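Local coordinates for protein trigger factor (Thermotoga maritima, PDB 2NSC) that probably acts as a ribosome-associated chaperone and peptidyl-prolyl cis-trans isomerase that keeps newly made proteins open, this piece being its N-terminal, ribosome-binding domain, at residues V13-V18 with K79-I84; Q37-P42 with G47-N52. All blocks are in the same frame, centred on the assembly; numbering follows the deposited sequence.

Interaction 1: residues V13-V18 with K79-I84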
ATOM      1  N   VAL A  13      -0.713   3.831 -22.511  1.00 22.05           N
ATOM      2  CA  VAL A  13       0.095   2.757 -21.913  1.00 21.74           C
ATOM      3  C   VAL A  13      -0.432   2.365 -20.523  1.00 21.16           C
ATOM      4  O   VAL A  13      -0.717   3.231 -19.702  1.00 20.65           O
ATOM      5  CB  VAL A  13       1.602   3.128 -21.840  1.00 21.92           C
ATOM      6  CG1 VAL A  13       2.421   1.939 -21.361  1.00 21.51           C
ATOM      7  CG2 VAL A  13       2.109   3.584 -23.206  1.00 22.02           C
ATOM      8  N   VAL A  14      -0.581   1.059 -20.290  1.00 20.66           N
ATOM      9  CA  VAL A  14      -1.006   0.505 -18.986  1.00 19.75           C
ATOM     10  C   VAL A  14       0.205  -0.103 -18.264  1.00 19.67           C
ATOM     11  O   VAL A  14       0.926  -0.961 -18.804  1.00 19.57           O
ATOM     12  CB  VAL A  14      -2.127  -0.548 -19.159  1.00 20.03           C
ATOM     13  CG1 VAL A  14      -2.612  -1.076 -17.823  1.00 18.25           C
ATOM     14  CG2 VAL A  14      -3.290   0.045 -19.946  1.00 19.59           C
ATOM     15  N   LEU A  15       0.450   0.374 -17.055  1.00 18.76           N
ATOM     16  CA  LEU A  15       1.624  -0.043 -16.320  1.00 18.92           C
ATOM     17  C   LEU A  15       1.162  -0.573 -14.989  1.00 18.74           C
ATOM     18  O   LEU A  15       0.296   0.033 -14.356  1.00 18.85           O
ATOM     19  CB  LEU A  15       2.561   1.143 -16.084  1.00 18.83           C
ATOM     20  CG  LEU A  15       3.098   1.913 -17.304  1.00 19.51           C
ATOM     21  CD1 LEU A  15       3.862   3.137 -16.815  1.00 20.69           C
ATOM     22  CD2 LEU A  15       4.008   1.036 -18.140  1.00 15.69           C
ATOM     23  N   GLU A  16       1.743  -1.694 -14.579  1.00 18.43           N
ATOM     24  CA  GLU A  16       1.460  -2.295 -13.298  1.00 18.84           C
ATOM     25  C   GLU A  16       2.680  -2.199 -12.393  1.00 18.85           C
ATOM     26  O   GLU A  16       3.731  -2.803 -12.685  1.00 18.99           O
ATOM     27  CB  GLU A  16       1.095  -3.757 -13.489  1.00 19.21           C
ATOM     28  CG  GLU A  16       0.813  -4.475 -12.189  1.00 21.13           C
ATOM     29  CD  GLU A  16       0.358  -5.883 -12.435  1.00 27.12           C
ATOM     30  OE1 GLU A  16       1.222  -6.717 -12.794  1.00 28.96           O
ATOM     31  OE2 GLU A  16      -0.863  -6.157 -12.277  1.00 29.77           O
ATOM     32  N   TYR A  17       2.533  -1.448 -11.302  1.00 18.46           N
ATOM     33  CA  TYR A  17       3.598  -1.251 -10.316  1.00 18.12           C
ATOM     34  C   TYR A  17       3.407  -2.250  -9.190  1.00 18.59           C
ATOM     35  O   TYR A  17       2.342  -2.315  -8.607  1.00 19.02           O
ATOM     36  CB  TYR A  17       3.554   0.180  -9.757  1.00 17.61           C
ATOM     37  CG  TYR A  17       4.056   1.227 -10.717  1.00 18.33           C
ATOM     38  CD1 TYR A  17       5.351   1.748 -10.582  1.00 20.97           C
ATOM     39  CD2 TYR A  17       3.269   1.674 -11.787  1.00 17.32           C
ATOM     40  CE1 TYR A  17       5.850   2.720 -11.472  1.00 20.45           C
ATOM     41  CE2 TYR A  17       3.750   2.643 -12.703  1.00 18.29           C
ATOM     42  CZ  TYR A  17       5.045   3.160 -12.532  1.00 20.00           C
ATOM     43  OH  TYR A  17       5.545   4.107 -13.379  1.00 18.94           O
ATOM     44  N   VAL A  18       4.439  -3.036  -8.905  1.00 18.61           N
ATOM     45  CA  VAL A  18       4.447  -3.982  -7.785  1.00 18.66           C
ATOM     46  C   VAL A  18       5.487  -3.496  -6.773  1.00 18.93           C
ATOM     47  O   VAL A  18       6.661  -3.304  -7.113  1.00 18.53           O
ATOM     48  CB  VAL A  18       4.797  -5.410  -8.267  1.00 18.77           C
ATOM     49  CG1 VAL A  18       4.909  -6.392  -7.088  1.00 18.46           C
ATOM     50  CG2 VAL A  18       3.752  -5.904  -9.273  1.00 19.15           C
ATOM     51  N   LYS A  79       8.850  10.765 -14.716  1.00 27.81           N
ATOM     52  CA  LYS A  79       9.309  12.116 -15.018  1.00 29.19           C
ATOM     53  C   LYS A  79      10.192  12.212 -16.292  1.00 29.44           C
ATOM     54  O   LYS A  79      10.391  13.296 -16.812  1.00 29.05           O
ATOM     55  CB  LYS A  79       9.991  12.757 -13.798  1.00 29.18           C
ATOM     56  CG  LYS A  79      11.337  12.169 -13.438  1.00 29.75           C
ATOM     57  CD  LYS A  79      11.940  12.846 -12.232  1.00 30.48           C
ATOM     58  CE  LYS A  79      13.097  12.014 -11.683  1.00 33.42           C
ATOM     59  NZ  LYS A  79      13.926  12.740 -10.666  1.00 34.74           N
ATOM     60  N   ASP A  80      10.691  11.072 -16.780  1.00 30.20           N
ATOM     61  CA  ASP A  80      11.460  10.995 -18.036  1.00 31.83           C
ATOM     62  C   ASP A  80      10.570  10.822 -19.291  1.00 31.97           C
ATOM     63  O   ASP A  80      11.055  10.810 -20.422  1.00 31.71           O
ATOM     64  CB  ASP A  80      12.488   9.855 -17.959  1.00 32.24           C
ATOM     65  CG  ASP A  80      11.842   8.473 -17.729  1.00 35.75           C
ATOM     66  OD1 ASP A  80      10.719   8.379 -17.168  1.00 38.62           O
ATOM     67  OD2 ASP A  80      12.478   7.461 -18.105  1.00 39.82           O
ATOM     68  N   ARG A  81       9.268  10.674 -19.074  1.00 32.27           N
ATOM     69  CA  ARG A  81       8.316  10.571 -20.166  1.00 32.81           C
ATOM     70  C   ARG A  81       7.519  11.856 -20.334  1.00 32.99           C
ATOM     71  O   ARG A  81       7.235  12.563 -19.362  1.00 32.68           O
ATOM     72  CB  ARG A  81       7.349   9.422 -19.915  1.00 32.90           C
ATOM     73  CG  ARG A  81       7.990   8.079 -19.622  1.00 33.84           C
ATOM     74  CD  ARG A  81       7.003   6.977 -19.983  1.00 36.95           C
ATOM     75  NE  ARG A  81       7.247   5.727 -19.261  1.00 38.50           N
ATOM     76  CZ  ARG A  81       6.742   4.549 -19.617  1.00 38.24           C
ATOM     77  NH1 ARG A  81       5.969   4.447 -20.692  1.00 38.38           N
ATOM     78  NH2 ARG A  81       7.006   3.472 -18.890  1.00 38.06           N
ATOM     79  N   LYS A  82       7.136  12.136 -21.576  1.00 33.23           N
ATOM     80  CA  LYS A  82       6.280  13.274 -21.868  1.00 33.71           C
ATOM     81  C   LYS A  82       4.841  12.776 -21.950  1.00 33.11           C
ATOM     82  O   LYS A  82       4.474  12.059 -22.882  1.00 32.92           O
ATOM     83  CB  LYS A  82       6.718  13.968 -23.164  1.00 33.58           C
ATOM     84  CG  LYS A  82       6.412  15.462 -23.193  1.00 35.01           C
ATOM     85  CD  LYS A  82       6.809  16.097 -24.530  1.00 35.01           C
ATOM     86  CE  LYS A  82       6.621  17.610 -24.480  1.00 38.02           C
ATOM     87  NZ  LYS A  82       6.946  18.307 -25.780  1.00 38.76           N
ATOM     88  N   LEU A  83       4.051  13.149 -20.943  1.00 32.96           N
ATOM     89  CA  LEU A  83       2.678  12.689 -20.788  1.00 32.57           C
ATOM     90  C   LEU A  83       1.705  13.853 -20.724  1.00 32.80           C
ATOM     91  O   LEU A  83       2.001  14.898 -20.135  1.00 33.10           O
ATOM     92  CB  LEU A  83       2.526  11.856 -19.519  1.00 32.67           C
ATOM     93  CG  LEU A  83       3.459  10.668 -19.259  1.00 31.93           C
ATOM     94  CD1 LEU A  83       3.146  10.115 -17.909  1.00 32.09           C
ATOM     95  CD2 LEU A  83       3.341   9.579 -20.327  1.00 30.98           C
ATOM     96  N   ILE A  84       0.528  13.657 -21.310  1.00 32.62           N
ATOM     97  CA  ILE A  84      -0.504  14.681 -21.315  1.00 32.34           C
ATOM     98  C   ILE A  84      -1.089  14.837 -19.925  1.00 32.48           C
ATOM     99  O   ILE A  84      -1.293  15.954 -19.457  1.00 33.56           O
ATOM    100  CB  ILE A  84      -1.650  14.364 -22.304  1.00 32.01           C
ATOM    101  CG1 ILE A  84      -1.112  13.752 -23.598  1.00 31.89           C
ATOM    102  CG2 ILE A  84      -2.476  15.610 -22.586  1.00 31.53           C
ATOM    103  CD1 ILE A  84      -0.412  14.721 -24.486  1.00 32.24           C
TER

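Interaction 2: residues Q37-P42 with G47-N52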
ATOM      1  N   GLN A  37      -1.015  13.525  12.612  1.00 25.31           N
ATOM      2  CA  GLN A  37      -1.163  14.966  12.441  1.00 26.50           C
ATOM      3  C   GLN A  37      -2.644  15.394  12.417  1.00 26.54           C
ATOM      4  O   GLN A  37      -2.945  16.582  12.508  1.00 26.82           O
ATOM      5  CB  GLN A  37      -0.515  15.427  11.131  1.00 26.17           C
ATOM      6  CG  GLN A  37       1.003  15.266  11.014  1.00 27.61           C
ATOM      7  CD  GLN A  37       1.445  15.122   9.544  1.00 28.28           C
ATOM      8  OE1 GLN A  37       0.611  14.957   8.640  1.00 31.11           O
ATOM      9  NE2 GLN A  37       2.748  15.186   9.302  1.00 29.37           N
ATOM     10  N   ARG A  38      -3.556  14.432  12.294  1.00 26.72           N
ATOM     11  CA  ARG A  38      -4.952  14.719  11.963  1.00 27.19           C
ATOM     12  C   ARG A  38      -5.993  14.116  12.874  1.00 27.12           C
ATOM     13  O   ARG A  38      -7.142  14.541  12.842  1.00 26.99           O
ATOM     14  CB  ARG A  38      -5.263  14.239  10.557  1.00 27.24           C
ATOM     15  CG  ARG A  38      -4.710  15.121   9.495  1.00 29.86           C
ATOM     16  CD  ARG A  38      -4.962  14.557   8.102  1.00 30.86           C
ATOM     17  NE  ARG A  38      -4.502  15.500   7.077  1.00 32.48           N
ATOM     18  CZ  ARG A  38      -3.223  15.825   6.869  1.00 32.48           C
ATOM     19  NH1 ARG A  38      -2.248  15.289   7.608  1.00 28.87           N
ATOM     20  NH2 ARG A  38      -2.919  16.686   5.904  1.00 34.00           N
ATOM     21  N   VAL A  39      -5.626  13.083  13.623  1.00 27.26           N
ATOM     22  CA  VAL A  39      -6.561  12.479  14.563  1.00 28.03           C
ATOM     23  C   VAL A  39      -5.995  12.408  15.972  1.00 28.54           C
ATOM     24  O   VAL A  39      -4.805  12.187  16.159  1.00 28.13           O
ATOM     25  CB  VAL A  39      -7.065  11.083  14.113  1.00 28.03           C
ATOM     26  CG1 VAL A  39      -7.280  11.050  12.608  1.00 28.64           C
ATOM     27  CG2 VAL A  39      -6.101   9.997  14.520  1.00 27.83           C
ATOM     28  N   GLU A  40      -6.872  12.606  16.950  1.00 29.53           N
ATOM     29  CA  GLU A  40      -6.521  12.473  18.348  1.00 30.96           C
ATOM     30  C   GLU A  40      -7.498  11.521  19.017  1.00 30.84           C
ATOM     31  O   GLU A  40      -8.705  11.758  18.989  1.00 30.48           O
ATOM     32  CB  GLU A  40      -6.582  13.838  19.027  1.00 31.25           C
ATOM     33  CG  GLU A  40      -5.796  13.908  20.329  1.00 32.96           C
ATOM     34  CD  GLU A  40      -5.876  15.275  20.983  1.00 33.42           C
ATOM     35  OE1 GLU A  40      -5.243  16.235  20.474  1.00 35.95           O
ATOM     36  OE2 GLU A  40      -6.581  15.383  22.015  1.00 37.41           O
ATOM     37  N   ILE A  41      -6.982  10.442  19.611  1.00 31.31           N
ATOM     38  CA  ILE A  41      -7.846   9.429  20.239  1.00 31.90           C
ATOM     39  C   ILE A  41      -7.591   9.288  21.746  1.00 32.51           C
ATOM     40  O   ILE A  41      -6.460   9.494  22.205  1.00 32.41           O
ATOM     41  CB  ILE A  41      -7.751   8.053  19.543  1.00 31.78           C
ATOM     42  CG1 ILE A  41      -6.491   7.304  19.981  1.00 31.70           C
ATOM     43  CG2 ILE A  41      -7.890   8.195  18.009  1.00 31.37           C
ATOM     44  CD1 ILE A  41      -6.406   5.877  19.448  1.00 32.86           C
ATOM     45  N   PRO A  42      -8.646   8.966  22.531  1.00 33.06           N
ATOM     46  CA  PRO A  42      -8.404   8.867  23.969  1.00 33.67           C
ATOM     47  C   PRO A  42      -7.281   7.874  24.290  1.00 34.01           C
ATOM     48  O   PRO A  42      -7.154   6.843  23.618  1.00 34.33           O
ATOM     49  CB  PRO A  42      -9.750   8.374  24.524  1.00 33.61           C
ATOM     50  CG  PRO A  42     -10.756   8.775  23.491  1.00 33.59           C
ATOM     51  CD  PRO A  42     -10.056   8.685  22.185  1.00 32.96           C
ATOM     52  N   GLY A  47      -0.596  13.255  18.461  1.00 31.42           N
ATOM     53  CA  GLY A  47       0.502  12.955  17.532  1.00 30.35           C
ATOM     54  C   GLY A  47       1.380  11.786  17.970  1.00 29.97           C
ATOM     55  O   GLY A  47       2.461  11.576  17.424  1.00 28.67           O
ATOM     56  N   ARG A  48       0.920  11.016  18.957  1.00 29.70           N
ATOM     57  CA  ARG A  48       1.758   9.951  19.505  1.00 30.08           C
ATOM     58  C   ARG A  48       1.113   8.569  19.452  1.00 30.31           C
ATOM     59  O   ARG A  48       1.501   7.674  20.206  1.00 30.81           O
ATOM     60  CB  ARG A  48       2.189  10.276  20.954  1.00 30.03           C
ATOM     61  CG  ARG A  48       2.780  11.686  21.180  1.00 29.83           C
ATOM     62  CD  ARG A  48       4.166  11.867  20.575  1.00 28.11           C
ATOM     63  NE  ARG A  48       5.049  10.769  20.953  1.00 29.41           N
ATOM     64  CZ  ARG A  48       5.830  10.741  22.031  1.00 27.44           C
ATOM     65  NH1 ARG A  48       5.884  11.766  22.872  1.00 26.08           N
ATOM     66  NH2 ARG A  48       6.577   9.671  22.258  1.00 27.15           N
ATOM     67  N   ILE A  49       0.128   8.377  18.583  1.00 30.47           N
ATOM     68  CA  ILE A  49      -0.524   7.062  18.510  1.00 30.56           C
ATOM     69  C   ILE A  49       0.434   6.047  17.852  1.00 30.78           C
ATOM     70  O   ILE A  49       0.915   6.287  16.750  1.00 30.84           O
ATOM     71  CB  ILE A  49      -1.879   7.106  17.753  1.00 30.65           C
ATOM     72  CG1 ILE A  49      -2.773   8.247  18.268  1.00 30.34           C
ATOM     73  CG2 ILE A  49      -2.593   5.757  17.873  1.00 30.22           C
ATOM     74  CD1 ILE A  49      -3.939   8.614  17.334  1.00 29.42           C
ATOM     75  N   PRO A  50       0.737   4.925  18.539  1.00 31.01           N
ATOM     76  CA  PRO A  50       1.587   3.899  17.912  1.00 31.58           C
ATOM     77  C   PRO A  50       0.982   3.307  16.624  1.00 31.84           C
ATOM     78  O   PRO A  50      -0.248   3.235  16.502  1.00 31.60           O
ATOM     79  CB  PRO A  50       1.710   2.818  19.006  1.00 31.27           C
ATOM     80  CG  PRO A  50       1.418   3.535  20.287  1.00 31.24           C
ATOM     81  CD  PRO A  50       0.364   4.546  19.912  1.00 31.01           C
ATOM     82  N   LYS A  51       1.845   2.906  15.684  1.00 32.53           N
ATOM     83  CA  LYS A  51       1.432   2.244  14.428  1.00 33.62           C
ATOM     84  C   LYS A  51       0.463   1.066  14.641  1.00 33.91           C
ATOM     85  O   LYS A  51      -0.544   0.953  13.940  1.00 33.92           O
ATOM     86  CB  LYS A  51       2.658   1.798  13.599  1.00 33.50           C
ATOM     87  CG  LYS A  51       2.303   0.933  12.366  1.00 34.04           C
ATOM     88  CD  LYS A  51       3.352   0.963  11.260  1.00 34.42           C
ATOM     89  CE  LYS A  51       4.612   0.223  11.640  1.00 36.65           C
ATOM     90  NZ  LYS A  51       5.548   0.114  10.475  1.00 38.72           N
ATOM     91  N   ASN A  52       0.777   0.207  15.609  1.00 34.62           N
ATOM     92  CA  ASN A  52      -0.036  -0.972  15.934  1.00 35.63           C
ATOM     93  C   ASN A  52      -1.467  -0.669  16.340  1.00 35.66           C
ATOM     94  O   ASN A  52      -2.384  -1.463  16.097  1.00 35.69           O
ATOM     95  CB  ASN A  52       0.634  -1.761  17.056  1.00 35.86           C
ATOM     96  CG  ASN A  52       1.885  -2.452  16.593  1.00 37.85           C
ATOM     97  OD1 ASN A  52       2.012  -2.804  15.408  1.00 40.89           O
ATOM     98  ND2 ASN A  52       2.827  -2.652  17.517  1.00 39.69           N
TER
HETATM   99  O   HOH W   1      -2.657  11.424  17.546  1.00 22.34           O

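Interaction 1: residues V13-V18 with K79-I84
Arg81 reaches across from the loop that follows helix 74-77 and lays its guanidinium group against Leu15 and Val13 on the neighbouring strand. Its CG lies beside the backbone N (chi1 -53°), and from there to NE the chain runs extended, so that a residue whose backbone stays well clear of the strand can still reach it. The two side chains approach from opposite directions. Leu15 CD1 sits over one face of the guanidinium, 3.8 Å from Arg81 NH2, and Leu15 CD2 lies 3.9 Å from that same nitrogen; one amino group therefore rests against both methyls of the leucine fork. Val13 approaches obliquely and more loosely, with CG1 4.4 Å from Arg81 NH1. These are van der Waals contacts between a flat cation and branched hydrocarbon, and the two segments together bury just 99 Å². Arginine suits the place because its long chain spans the gap while its charged end stays near solvent, and the broad fork of leucine gives the flat group something to lie on.

Strand 12-18 is the second arm of an antiparallel hairpin with strand 2-9 in the N-terminal domain of trigger factor. Val14 and Glu16 bond through their backbones to that partner strand, whereas Leu15 and Tyr17 both pack on Leu78. The Tyr17 hydroxyl is hydrogen-bonded to Thr77 OG1, which ties the strand to the end of the short helix just before the loop.

Beyond Arg81 the loop backbone comes nearest the strand at Leu83, whose CA is 10.3 Å from the CA of Val13. Leu83 is directed toward the strand without touching it: its CD2 stays 6.8 Å from Val13 CG2, and the side chain packs on Leu78 instead.

Interaction 2: residues Q37-P42 with G47-N52
Ile49 pushes its CD1 methyl into the angle between Val39 and Ile41, side chains separated by one residue on an extended run of loop. Val39 meets it at about a right angle, with CG2 3.8 Å from Ile49 CD1. Ile41 slants across instead, placing CG1 3.9 Å and CG2 4.0 Å from the same Ile49 CD1, while its own CD1 reaches along to Ile49 CG2 at 4.1 Å. That grip from both branches depends on the first torsion of Ile41 (chi1 79°), which sets CG1 between the backbone N and the carbonyl carbon and CG2 beside the N.

Isoleucine suits position 49 because its longer arm fills the angle while the CG2 branch meets the tip of Ile41. It is the buried member of the three; Phe44 and Leu54 also pack on it, and Ile41 continues onto Val53 and Lys57 of helix 51-58. Its backbone N is bonded to the side chain of Asn36, at the end of the preceding helix.

Beside this apolar cluster the two backbones are bridged by water: the solvent oxygen lies 2.7 Å from Val39 O and accepts a hydrogen bond from Gly47 N at 2.9 Å. Gly47 turns the chain here with a positive phi of 92°, which glycine, having no CB, adopts without a clash against the carbonyl O before it.

Pro50 occupies the N-cap of helix 51-58, where the missing amide hydrogen costs no helical bond. Gly47 and Pro50 fit the last two fixed positions of the G-F-R-x-G-x-x-P signature of trigger factors, and the contact thus closes the base of the loop that, as in relatives, probably docks on the ribosome.

Overall arrangement
From the N terminus the chain first forms the hairpin of strands 2-9 and 12-18, which supplies the earlier half of interaction 1, and then enters helix 21-36. Beyond that helix, interaction 2 closes a short loop, with four residues between its segments, and leads into helix 51-58. Helices 62-71 and 74-77 follow, and the chain returns to the hairpin at residues 79-84, where interaction 1 closes a loop of 60 intervening residues. Interaction 2 is nested inside it. The two lie on opposite sides of the chain's centre, their centres about 35 Å apart: one joins the loop after helix 74-77 to the hairpin, the other draws together the ends of the loop between helices 21-36 and 51-58.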